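Local coordinates for protein Rubredoxin\:oxygen oxidoreductase (Desulfovibrio gigas, PDB 1E5D) that reduces dioxygen to two water molecules in a four-electron reaction, using a diiron centre and flavin mononucleotide, at residues Leu130-Arg135 / Ser153-Glu158; Ser311-Asn316 / Gly349-Val354; Gly343-Ser348 / Lys372-Pro377. All coordinates share one frame; numbering follows the deposited sequence. Where two conformers were deposited one is given.

Contact 1 of 3, residues Leu130-Arg135 / Ser153-Glu158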
loop_
_atom_site.group_PDB
_atom_site.type_symbol
_atom_site.label_atom_id
_atom_site.label_comp_id
_atom_site.label_asym_id
_atom_site.label_seq_id
_atom_site.Cartn_x
_atom_site.Cartn_y
_atom_site.Cartn_z
ATOM N N LEU A 130 -17.472 40.176 -15.300
ATOM C CA LEU A 130 -16.549 40.555 -16.358
ATOM C C LEU A 130 -17.286 40.554 -17.690
ATOM O O LEU A 130 -17.873 39.547 -18.089
ATOM C CB LEU A 130 -15.365 39.594 -16.402
ATOM C CG LEU A 130 -14.371 39.777 -17.547
ATOM C CD1 LEU A 130 -13.508 41.001 -17.296
ATOM C CD2 LEU A 130 -13.498 38.541 -17.724
ATOM N N SER A 131 -17.249 41.698 -18.351
ATOM C CA SER A 131 -17.803 41.839 -19.690
ATOM C C SER A 131 -16.885 41.167 -20.702
ATOM O O SER A 131 -15.683 41.441 -20.707
ATOM C CB SER A 131 -17.988 43.316 -20.048
ATOM O OG SER A 131 -18.595 43.481 -21.319
ATOM N N LEU A 132 -17.427 40.296 -21.543
ATOM C CA LEU A 132 -16.580 39.646 -22.548
ATOM C C LEU A 132 -16.938 40.198 -23.931
ATOM O O LEU A 132 -16.352 39.828 -24.942
ATOM C CB LEU A 132 -16.724 38.132 -22.495
ATOM C CG LEU A 132 -16.034 37.371 -21.368
ATOM C CD1 LEU A 132 -16.261 38.003 -20.009
ATOM C CD2 LEU A 132 -16.537 35.930 -21.331
ATOM N N GLY A 133 -17.910 41.093 -23.900
ATOM C CA GLY A 133 -18.537 41.741 -25.029
ATOM C C GLY A 133 -20.049 41.625 -24.913
ATOM O O GLY A 133 -20.673 42.229 -24.039
ATOM N N LYS A 134 -20.657 40.819 -25.783
ATOM C CA LYS A 134 -22.096 40.589 -25.654
ATOM C C LYS A 134 -22.394 39.801 -24.387
ATOM O O LYS A 134 -23.392 40.032 -23.697
ATOM C CB LYS A 134 -22.637 39.883 -26.899
ATOM C CG LYS A 134 -23.247 38.523 -26.615
ATOM C CD LYS A 134 -23.565 37.750 -27.881
ATOM C CE LYS A 134 -25.015 37.298 -27.915
ATOM N NZ LYS A 134 -25.283 36.146 -27.010
ATOM N N ARG A 135 -21.543 38.836 -24.020
ATOM C CA ARG A 135 -21.861 38.082 -22.801
ATOM C C ARG A 135 -21.172 38.691 -21.596
ATOM O O ARG A 135 -20.200 39.430 -21.737
ATOM C CB ARG A 135 -21.462 36.611 -22.957
ATOM C CG ARG A 135 -22.384 35.866 -23.906
ATOM C CD ARG A 135 -21.874 34.504 -24.320
ATOM N NE ARG A 135 -21.458 34.451 -25.724
ATOM C CZ ARG A 135 -22.129 33.764 -26.643
ATOM N NH1 ARG A 135 -23.222 33.105 -26.274
ATOM N NH2 ARG A 135 -21.740 33.722 -27.908
ATOM N N SER A 153 -17.230 29.526 -12.846
ATOM C CA SER A 153 -17.656 30.628 -13.700
ATOM C C SER A 153 -19.100 30.457 -14.146
ATOM O O SER A 153 -19.504 29.394 -14.595
ATOM C CB SER A 153 -16.768 30.766 -14.937
ATOM O OG SER A 153 -15.547 31.390 -14.587
ATOM N N TRP A 154 -19.841 31.542 -14.001
ATOM C CA TRP A 154 -21.267 31.531 -14.274
ATOM C C TRP A 154 -21.641 32.491 -15.399
ATOM O O TRP A 154 -21.307 33.675 -15.360
ATOM C CB TRP A 154 -22.018 31.925 -13.005
ATOM C CG TRP A 154 -23.508 31.931 -13.103
ATOM C CD1 TRP A 154 -24.353 32.943 -12.738
ATOM C CD2 TRP A 154 -24.337 30.871 -13.598
ATOM N NE1 TRP A 154 -25.654 32.578 -12.978
ATOM C CE2 TRP A 154 -25.673 31.312 -13.504
ATOM C CE3 TRP A 154 -24.079 29.595 -14.111
ATOM C CZ2 TRP A 154 -26.744 30.513 -13.905
ATOM C CZ3 TRP A 154 -25.146 28.806 -14.509
ATOM C CH2 TRP A 154 -26.466 29.269 -14.405
ATOM N N PHE A 155 -22.332 31.933 -16.374
ATOM C CA PHE A 155 -23.041 32.660 -17.416
ATOM C C PHE A 155 -24.529 32.645 -17.052
ATOM O O PHE A 155 -25.245 31.693 -17.361
ATOM C CB PHE A 155 -22.784 32.057 -18.794
ATOM C CG PHE A 155 -21.408 32.427 -19.336
ATOM C CD1 PHE A 155 -21.205 33.606 -20.032
ATOM C CD2 PHE A 155 -20.327 31.584 -19.135
ATOM C CE1 PHE A 155 -19.961 33.957 -20.515
ATOM C CE2 PHE A 155 -19.078 31.924 -19.619
ATOM C CZ PHE A 155 -18.892 33.113 -20.302
ATOM N N ALA A 156 -24.939 33.703 -16.365
ATOM C CA ALA A 156 -26.301 33.822 -15.855
ATOM C C ALA A 156 -27.315 33.800 -16.987
ATOM O O ALA A 156 -28.341 33.121 -16.936
ATOM C CB ALA A 156 -26.451 35.092 -15.030
ATOM N N ASP A 157 -27.046 34.547 -18.056
ATOM C CA ASP A 157 -28.026 34.513 -19.147
ATOM C C ASP A 157 -28.039 33.161 -19.839
ATOM O O ASP A 157 -29.105 32.566 -20.000
ATOM C CB ASP A 157 -27.746 35.667 -20.114
ATOM C CG ASP A 157 -28.114 36.991 -19.454
ATOM O OD1 ASP A 157 -29.304 37.173 -19.116
ATOM O OD2 ASP A 157 -27.202 37.826 -19.273
ATOM N N GLU A 158 -26.884 32.644 -20.246
ATOM C CA GLU A 158 -26.846 31.344 -20.903
ATOM C C GLU A 158 -27.084 30.193 -19.931
ATOM O O GLU A 158 -27.316 29.067 -20.375
ATOM C CB GLU A 158 -25.503 31.140 -21.608
ATOM C CG GLU A 158 -25.462 31.830 -22.965
ATOM C CD GLU A 158 -24.875 33.227 -22.869
ATOM O OE1 GLU A 158 -24.588 33.684 -21.741
ATOM O OE2 GLU A 158 -24.709 33.856 -23.937
#
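Arg135 and Glu158 form the polar side of the contact through a salt bridge. NH1 of Arg135 donates to OE2 of Glu158 over 2.9 Å, and the bond is bent, with an N-H...O angle of 150°. The nitrogen stands well above the carboxylate plane, while the oxygen is tilted less from the guanidinium plane. The bend at chi3 of Arg135 (-110°) takes NE off the line of the extended chain, and OE2 rests beside CG and CD as well as NH1. Lys134 also reaches this oxygen, its NZ lying 3.9 Å from OE2 of Glu158, a long salt bridge. This ammonium also sits over one face of the guanidinium, toward its rim, so the carboxylate probably offsets the repulsion between the two cations. The apolar side is built on Phe155. Its ring is met at the edge, CE1 being 3.9 Å from Arg135 CB and CZ 3.8 Å from Leu132 CD2; the leucine and phenylalanine side chains cross at about a right angle.

Residues 132-135 link strands 129-131 and 136-141 as a beta-hairpin, closed by a bond from Leu132 N to Arg135 O of 2.9 Å. Strand 151-155 flanks the far side of strand 136-141, so the contact reaches past a middle strand, at the margin of the six-stranded mixed sheet of the metallo-beta-lactamase fold.

Beyond this first shell, the carboxylate of Asp42 accepts bonds from the backbone N of Lys134 and of Arg135, and Arg135 NH2 is held by Glu41 O. Phe155 packs on Val137 of the middle strand and meets Phe10, from strand 10-17 of the other sheet, edge to face.

Contact 2 of 3, residues Ser311-Asn316 / Gly349-Val354. With FMN (flavin mononucleotide), chain C.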
loop_
_atom_site.group_PDB
_atom_site.type_symbol
_atom_site.label_atom_id
_atom_site.label_comp_id
_atom_site.label_asym_id
_atom_site.label_seq_id
_atom_site.Cartn_x
_atom_site.Cartn_y
_atom_site.Cartn_z
ATOM N N SER A 311 -7.171 -7.315 10.168
ATOM C CA SER A 311 -5.778 -7.591 9.858
ATOM C C SER A 311 -5.186 -8.520 10.914
ATOM O O SER A 311 -5.469 -8.418 12.104
ATOM C CB SER A 311 -4.944 -6.317 9.775
ATOM O OG SER A 311 -3.568 -6.645 9.681
ATOM N N PRO A 312 -4.349 -9.436 10.460
ATOM C CA PRO A 312 -3.599 -10.242 11.425
ATOM C C PRO A 312 -2.520 -9.369 12.038
ATOM O O PRO A 312 -2.205 -8.297 11.529
ATOM C CB PRO A 312 -2.982 -11.329 10.548
ATOM C CG PRO A 312 -2.843 -10.687 9.206
ATOM C CD PRO A 312 -4.046 -9.783 9.070
ATOM N N THR A 313 -1.908 -9.785 13.141
ATOM C CA THR A 313 -0.791 -8.965 13.615
ATOM C C THR A 313 0.479 -9.305 12.851
ATOM O O THR A 313 0.962 -10.433 12.814
ATOM C CB THR A 313 -0.553 -9.156 15.122
ATOM O OG1 THR A 313 -1.749 -8.747 15.797
ATOM C CG2 THR A 313 0.576 -8.254 15.579
ATOM N N HIS A 314 1.051 -8.285 12.215
ATOM C CA HIS A 314 2.296 -8.495 11.492
ATOM C C HIS A 314 3.363 -7.599 12.110
ATOM O O HIS A 314 3.211 -6.382 12.037
ATOM C CB HIS A 314 2.122 -8.196 10.005
ATOM C CG HIS A 314 3.357 -8.414 9.189
ATOM N ND1 HIS A 314 4.075 -7.392 8.614
ATOM C CD2 HIS A 314 4.013 -9.551 8.855
ATOM C CE1 HIS A 314 5.110 -7.887 7.961
ATOM N NE2 HIS A 314 5.100 -9.205 8.087
ATOM N N ASN A 315 4.379 -8.221 12.693
ATOM C CA ASN A 315 5.451 -7.470 13.342
ATOM C C ASN A 315 4.904 -6.379 14.255
ATOM O O ASN A 315 5.169 -5.193 14.059
ATOM C CB ASN A 315 6.388 -6.883 12.284
ATOM C CG ASN A 315 7.083 -7.972 11.489
ATOM O OD1 ASN A 315 7.442 -9.037 11.990
ATOM N ND2 ASN A 315 7.282 -7.689 10.209
ATOM N N ASN A 316 4.122 -6.784 15.251
ATOM C CA ASN A 316 3.643 -5.873 16.284
ATOM C C ASN A 316 2.718 -4.795 15.750
ATOM O O ASN A 316 2.468 -3.803 16.429
ATOM C CB ASN A 316 4.852 -5.233 16.995
ATOM C CG ASN A 316 5.689 -6.352 17.611
ATOM O OD1 ASN A 316 6.848 -6.544 17.261
ATOM N ND2 ASN A 316 5.052 -7.093 18.516
ATOM N N GLY A 349 -0.384 -9.679 19.455
ATOM C CA GLY A 349 -1.793 -9.387 19.280
ATOM C C GLY A 349 -2.179 -7.930 19.171
ATOM O O GLY A 349 -3.321 -7.574 19.495
ATOM N N GLU A 350 -1.300 -7.033 18.724
ATOM C CA GLU A 350 -1.647 -5.626 18.636
ATOM C C GLU A 350 -2.672 -5.252 17.572
ATOM O O GLU A 350 -3.234 -4.157 17.686
ATOM C CB GLU A 350 -0.383 -4.789 18.324
ATOM C CG GLU A 350 0.595 -4.714 19.480
ATOM C CD GLU A 350 1.728 -5.710 19.340
ATOM O OE1 GLU A 350 1.474 -6.815 18.817
ATOM O OE2 GLU A 350 2.852 -5.368 19.760
ATOM N N SER A 351 -2.916 -6.035 16.536
ATOM C CA SER A 351 -3.647 -5.547 15.367
ATOM C C SER A 351 -5.018 -4.989 15.714
ATOM O O SER A 351 -5.375 -3.893 15.274
ATOM C CB SER A 351 -3.783 -6.639 14.298
ATOM O OG SER A 351 -4.484 -7.770 14.782
ATOM N N THR A 352 -5.798 -5.704 16.513
ATOM C CA THR A 352 -7.159 -5.196 16.731
ATOM C C THR A 352 -7.113 -3.942 17.584
ATOM O O THR A 352 -7.907 -3.017 17.428
ATOM C CB THR A 352 -8.054 -6.266 17.364
ATOM O OG1 THR A 352 -7.400 -6.804 18.515
ATOM C CG2 THR A 352 -8.246 -7.414 16.382
ATOM N N LYS A 353 -6.147 -3.915 18.495
ATOM C CA LYS A 353 -5.915 -2.714 19.289
ATOM C C LYS A 353 -5.690 -1.523 18.365
ATOM O O LYS A 353 -6.324 -0.469 18.451
ATOM C CB LYS A 353 -4.704 -2.929 20.191
ATOM C CG LYS A 353 -4.844 -2.366 21.590
ATOM C CD LYS A 353 -4.870 -3.497 22.618
ATOM C CE LYS A 353 -4.294 -3.066 23.959
ATOM N NZ LYS A 353 -3.483 -4.126 24.617
ATOM N N VAL A 354 -4.756 -1.726 17.430
ATOM C CA VAL A 354 -4.398 -0.698 16.469
ATOM C C VAL A 354 -5.548 -0.334 15.540
ATOM O O VAL A 354 -5.808 0.848 15.293
ATOM C CB VAL A 354 -3.195 -1.135 15.611
ATOM C CG1 VAL A 354 -3.045 -0.204 14.424
ATOM C CG2 VAL A 354 -1.927 -1.146 16.452
HETATM N N1 FMN C . 1.720 -12.492 15.610
HETATM C C2 FMN C . 1.896 -11.709 16.666
HETATM O O2 FMN C . 1.329 -11.892 17.709
HETATM N N3 FMN C . 2.767 -10.588 16.624
HETATM C C4 FMN C . 3.733 -10.494 15.638
HETATM O O4 FMN C . 4.435 -9.500 15.630
HETATM C C4A FMN C . 3.577 -11.383 14.496
HETATM N N5 FMN C . 4.225 -11.127 13.336
HETATM C C5A FMN C . 4.278 -12.164 12.435
HETATM C C6 FMN C . 5.060 -11.975 11.266
HETATM C C7 FMN C . 4.969 -12.840 10.202
HETATM C C7M FMN C . 5.575 -12.456 8.879
HETATM C C8 FMN C . 4.032 -13.944 10.252
HETATM C C8M FMN C . 4.081 -15.025 9.196
HETATM C C9 FMN C . 3.413 -14.247 11.474
HETATM C C9A FMN C . 3.375 -13.262 12.464
HETATM N N10 FMN C . 2.465 -13.297 13.566
HETATM C C10 FMN C . 2.592 -12.450 14.581
HETATM C "C1'" FMN C . 1.553 -14.462 13.646
HETATM C "C2'" FMN C . 0.280 -14.228 12.793
HETATM O "O2'" FMN C . -0.428 -13.091 13.273
HETATM C "C3'" FMN C . -0.559 -15.484 12.968
HETATM O "O3'" FMN C . 0.023 -16.470 12.119
HETATM C "C4'" FMN C . -2.008 -15.248 12.533
HETATM O "O4'" FMN C . -2.763 -16.462 12.681
HETATM C "C5'" FMN C . -1.975 -14.795 11.090
HETATM O "O5'" FMN C . -3.447 -14.564 10.595
HETATM P P FMN C . -3.812 -14.696 9.121
HETATM O O1P FMN C . -5.112 -13.911 8.938
HETATM O O2P FMN C . -2.764 -14.325 8.280
HETATM O O3P FMN C . -4.080 -16.098 8.815
#
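Thr313 and Ser351 interlock where the loop 311-316 meets the first turn of helix 350-361, and here the packing is close. With OG1 beside its own backbone N (chi1 -61°), Thr313 presents that oxygen to Ser351 N, which donates over 3.0 Å at 157°. Ser351 returns a bond from its OG to Ser311 O, 2.9 Å away and tilted from the carbonyl plane. The threonine methyl CG2 is left to face the flavin, 3.4 Å from N3 of FMN.

At the other end the contact is more open. Asn316 and Glu350, both partly exposed, lie side by side and point the same way. ND2 of Asn316 donates to the syn side of Glu350 OE2 over 3.1 Å, the amide and carboxylate planes being 70° apart. Asn316 OD1 is bonded to Arg333 of the second subunit.

Both segments grip the flavin with backbone groups. The positive phi angles of Asn315 and Asn316 accompany a sharp turn in which Asn315 N donates to FMN N5 over 3.0 Å and Asn316 N to O4 over 2.8 Å. Gly349 N reaches O2, and the ribityl O2' donates to Thr313 O.

This is the flavin site of a flavodoxin-like domain: the loop leaves strand 306-310 ahead of helix 320-331, and is tied by backbone bonds to the neighbouring strand 338-345, which leads into helix 350-361.

Contact 3 of 3, residues Gly343-Ser348 / Lys372-Pro377. With FMN (flavin mononucleotide), chain C.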
loop_
_atom_site.group_PDB
_atom_site.type_symbol
_atom_site.label_atom_id
_atom_site.label_comp_id
_atom_site.label_asym_id
_atom_site.label_seq_id
_atom_site.Cartn_x
_atom_site.Cartn_y
_atom_site.Cartn_z
ATOM N N GLY A 343 -9.280 -9.733 13.828
ATOM C CA GLY A 343 -7.988 -10.193 13.344
ATOM C C GLY A 343 -7.490 -11.401 14.111
ATOM O O GLY A 343 -8.038 -11.759 15.148
ATOM N N SER A 344 -6.454 -12.007 13.551
ATOM C CA SER A 344 -5.775 -13.146 14.144
ATOM C C SER A 344 -4.373 -12.704 14.531
ATOM O O SER A 344 -3.819 -11.797 13.903
ATOM C CB SER A 344 -5.757 -14.314 13.167
ATOM O OG SER A 344 -5.335 -15.503 13.791
ATOM N N PHE A 345 -3.800 -13.297 15.557
ATOM C CA PHE A 345 -2.497 -12.912 16.079
ATOM C C PHE A 345 -1.815 -14.169 16.610
ATOM O O PHE A 345 -2.515 -15.171 16.802
ATOM C CB PHE A 345 -2.598 -11.858 17.190
ATOM C CG PHE A 345 -3.201 -12.443 18.460
ATOM C CD1 PHE A 345 -4.565 -12.667 18.533
ATOM C CD2 PHE A 345 -2.396 -12.771 19.538
ATOM C CE1 PHE A 345 -5.113 -13.232 19.671
ATOM C CE2 PHE A 345 -2.938 -13.339 20.677
ATOM C CZ PHE A 345 -4.299 -13.574 20.739
ATOM N N GLY A 346 -0.514 -14.108 16.830
ATOM C CA GLY A 346 0.232 -15.276 17.274
ATOM C C GLY A 346 0.755 -15.144 18.689
ATOM O O GLY A 346 0.938 -16.130 19.403
ATOM N N TRP A 347 1.010 -13.917 19.135
ATOM C CA TRP A 347 1.507 -13.711 20.492
ATOM C C TRP A 347 1.243 -12.294 20.982
ATOM O O TRP A 347 0.540 -12.106 21.973
ATOM C CB TRP A 347 2.997 -14.027 20.575
ATOM C CG TRP A 347 3.906 -13.371 19.591
ATOM C CD1 TRP A 347 4.599 -12.203 19.758
ATOM C CD2 TRP A 347 4.236 -13.843 18.277
ATOM N NE1 TRP A 347 5.336 -11.919 18.634
ATOM C CE2 TRP A 347 5.128 -12.912 17.709
ATOM C CE3 TRP A 347 3.860 -14.963 17.530
ATOM C CZ2 TRP A 347 5.654 -13.064 16.425
ATOM C CZ3 TRP A 347 4.378 -15.113 16.260
ATOM C CH2 TRP A 347 5.262 -14.168 15.724
ATOM N N SER A 348 1.800 -11.295 20.307
ATOM C CA SER A 348 1.670 -9.918 20.782
ATOM C C SER A 348 0.238 -9.427 20.603
ATOM O O SER A 348 -0.315 -8.830 21.532
ATOM C CB SER A 348 2.674 -9.004 20.091
ATOM O OG SER A 348 2.753 -9.200 18.701
ATOM N N LYS A 372 -10.621 -10.726 18.423
ATOM C CA LYS A 372 -9.289 -11.207 18.087
ATOM C C LYS A 372 -9.190 -12.695 18.421
ATOM O O LYS A 372 -9.763 -13.178 19.391
ATOM C CB LYS A 372 -8.220 -10.401 18.811
ATOM C CG LYS A 372 -7.899 -10.845 20.225
ATOM C CD LYS A 372 -7.596 -9.657 21.121
ATOM C CE LYS A 372 -6.323 -9.853 21.927
ATOM N NZ LYS A 372 -5.921 -8.592 22.619
ATOM N N VAL A 373 -8.455 -13.426 17.599
ATOM C CA VAL A 373 -8.315 -14.864 17.723
ATOM C C VAL A 373 -6.857 -15.298 17.628
ATOM O O VAL A 373 -6.139 -14.841 16.740
ATOM C CB VAL A 373 -9.100 -15.598 16.619
ATOM C CG1 VAL A 373 -8.887 -17.100 16.732
ATOM C CG2 VAL A 373 -10.573 -15.236 16.694
ATOM N N LYS A 374 -6.430 -16.181 18.529
ATOM C CA LYS A 374 -5.076 -16.711 18.416
ATOM C C LYS A 374 -5.036 -17.695 17.252
ATOM O O LYS A 374 -5.687 -18.743 17.269
ATOM C CB LYS A 374 -4.612 -17.387 19.699
ATOM C CG LYS A 374 -3.152 -17.808 19.697
ATOM C CD LYS A 374 -2.459 -17.470 21.008
ATOM C CE LYS A 374 -2.168 -18.716 21.828
ATOM N NZ LYS A 374 -0.957 -19.452 21.366
ATOM N N ASN A 375 -4.276 -17.347 16.222
ATOM C CA ASN A 375 -4.169 -18.235 15.071
ATOM C C ASN A 375 -5.513 -18.630 14.479
ATOM O O ASN A 375 -6.317 -17.760 14.145
ATOM C CB ASN A 375 -3.376 -19.483 15.488
ATOM C CG ASN A 375 -2.000 -19.045 15.961
ATOM O OD1 ASN A 375 -1.525 -19.444 17.017
ATOM N ND2 ASN A 375 -1.370 -18.213 15.136
ATOM N N VAL A 376 -5.731 -19.935 14.344
ATOM C CA VAL A 376 -6.848 -20.451 13.568
ATOM C C VAL A 376 -8.121 -20.544 14.395
ATOM O O VAL A 376 -8.208 -21.235 15.401
ATOM C CB VAL A 376 -6.531 -21.825 12.954
ATOM C CG1 VAL A 376 -7.732 -22.356 12.180
ATOM C CG2 VAL A 376 -5.316 -21.697 12.045
ATOM N N PRO A 377 -9.117 -19.806 13.912
ATOM C CA PRO A 377 -10.366 -19.641 14.651
ATOM C C PRO A 377 -11.140 -20.955 14.759
ATOM O O PRO A 377 -10.950 -21.859 13.952
ATOM C CB PRO A 377 -11.150 -18.626 13.816
ATOM C CG PRO A 377 -10.509 -18.603 12.473
ATOM C CD PRO A 377 -9.104 -19.104 12.620
HETATM N N1 FMN C . 1.720 -12.492 15.610
HETATM C C2 FMN C . 1.896 -11.709 16.666
HETATM O O2 FMN C . 1.329 -11.892 17.709
HETATM N N3 FMN C . 2.767 -10.588 16.624
HETATM C C4 FMN C . 3.733 -10.494 15.638
HETATM O O4 FMN C . 4.435 -9.500 15.630
HETATM C C4A FMN C . 3.577 -11.383 14.496
HETATM N N5 FMN C . 4.225 -11.127 13.336
HETATM C C5A FMN C . 4.278 -12.164 12.435
HETATM C C6 FMN C . 5.060 -11.975 11.266
HETATM C C7 FMN C . 4.969 -12.840 10.202
HETATM C C7M FMN C . 5.575 -12.456 8.879
HETATM C C8 FMN C . 4.032 -13.944 10.252
HETATM C C8M FMN C . 4.081 -15.025 9.196
HETATM C C9 FMN C . 3.413 -14.247 11.474
HETATM C C9A FMN C . 3.375 -13.262 12.464
HETATM N N10 FMN C . 2.465 -13.297 13.566
HETATM C C10 FMN C . 2.592 -12.450 14.581
HETATM C "C1'" FMN C . 1.553 -14.462 13.646
HETATM C "C2'" FMN C . 0.280 -14.228 12.793
HETATM O "O2'" FMN C . -0.428 -13.091 13.273
HETATM C "C3'" FMN C . -0.559 -15.484 12.968
HETATM O "O3'" FMN C . 0.023 -16.470 12.119
HETATM C "C4'" FMN C . -2.008 -15.248 12.533
HETATM O "O4'" FMN C . -2.763 -16.462 12.681
HETATM C "C5'" FMN C . -1.975 -14.795 11.090
HETATM O "O5'" FMN C . -3.447 -14.564 10.595
HETATM P P FMN C . -3.812 -14.696 9.121
HETATM O O1P FMN C . -5.112 -13.911 8.938
HETATM O O2P FMN C . -2.764 -14.325 8.280
HETATM O O3P FMN C . -4.080 -16.098 8.815
#
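Phe345 carries its CG between the backbone N and carbonyl carbon (chi1 70°), and the ring beyond it lies against strand 372-374; Ser344, on the opposite face of the sheet, sets OG anti to its own N (chi1 -169°). The CA of Lys374 stands over the face of the phenylalanine, 4.1 Å from the ring centroid, as a CH-pi contact. CE1 of Phe345 also meets Lys372 CG at 3.7 Å; the ammonium of Lys372 is too distant for more than a weak cation-pi attraction.

The backbones run parallel, with Val373 N bonded to Gly343 O at 3.0 Å, Phe345 N to Val373 O, and Asn375 N to Phe345 O at 2.9 Å. They are the two strands of a beta-alpha-beta unit linked through helix 350-361, with 371-374 at the edge of the flavodoxin-like sheet.

At the C-terminal ends of the strands both segments meet the cofactor. Ser344 OG donates to Asn375 O, over a doubtfully short distance, and accepts from the ribityl O4' of FMN at 3.0 Å; Asn375 ND2 makes a weak bond to O4'. OD1 of Asn375 is held by Ser112 of the second subunit. The Trp347 indole covers the flavin pyrimidine, with C2 of FMN 3.5 Å above its ring centre.

Gly346 N donates to both N1 and O2 of FMN at 3.0 Å, which would be expected to stabilise negative charge there in the reduced flavin.

Overall arrangement
Contact 1 closes before the other two begin and lies in the beta-lactamase-like part of the chain, with its centre 58 Å from that of contact 2 and 65 Å from that of contact 3, across the centre of the chain. Contacts 2 and 3 have centres 9 Å apart, and their segments alternate in sequence. They share the unit formed by strand 338-345, helix 350-361 and strand 371-374, and Thr313 N probably bonds Ser344 O between them. Both touch the same FMN and the second subunit, whose Trp147 meets Trp347 edge to face. Dimerisation thus brings the flavin of one subunit toward the diiron domain of the other.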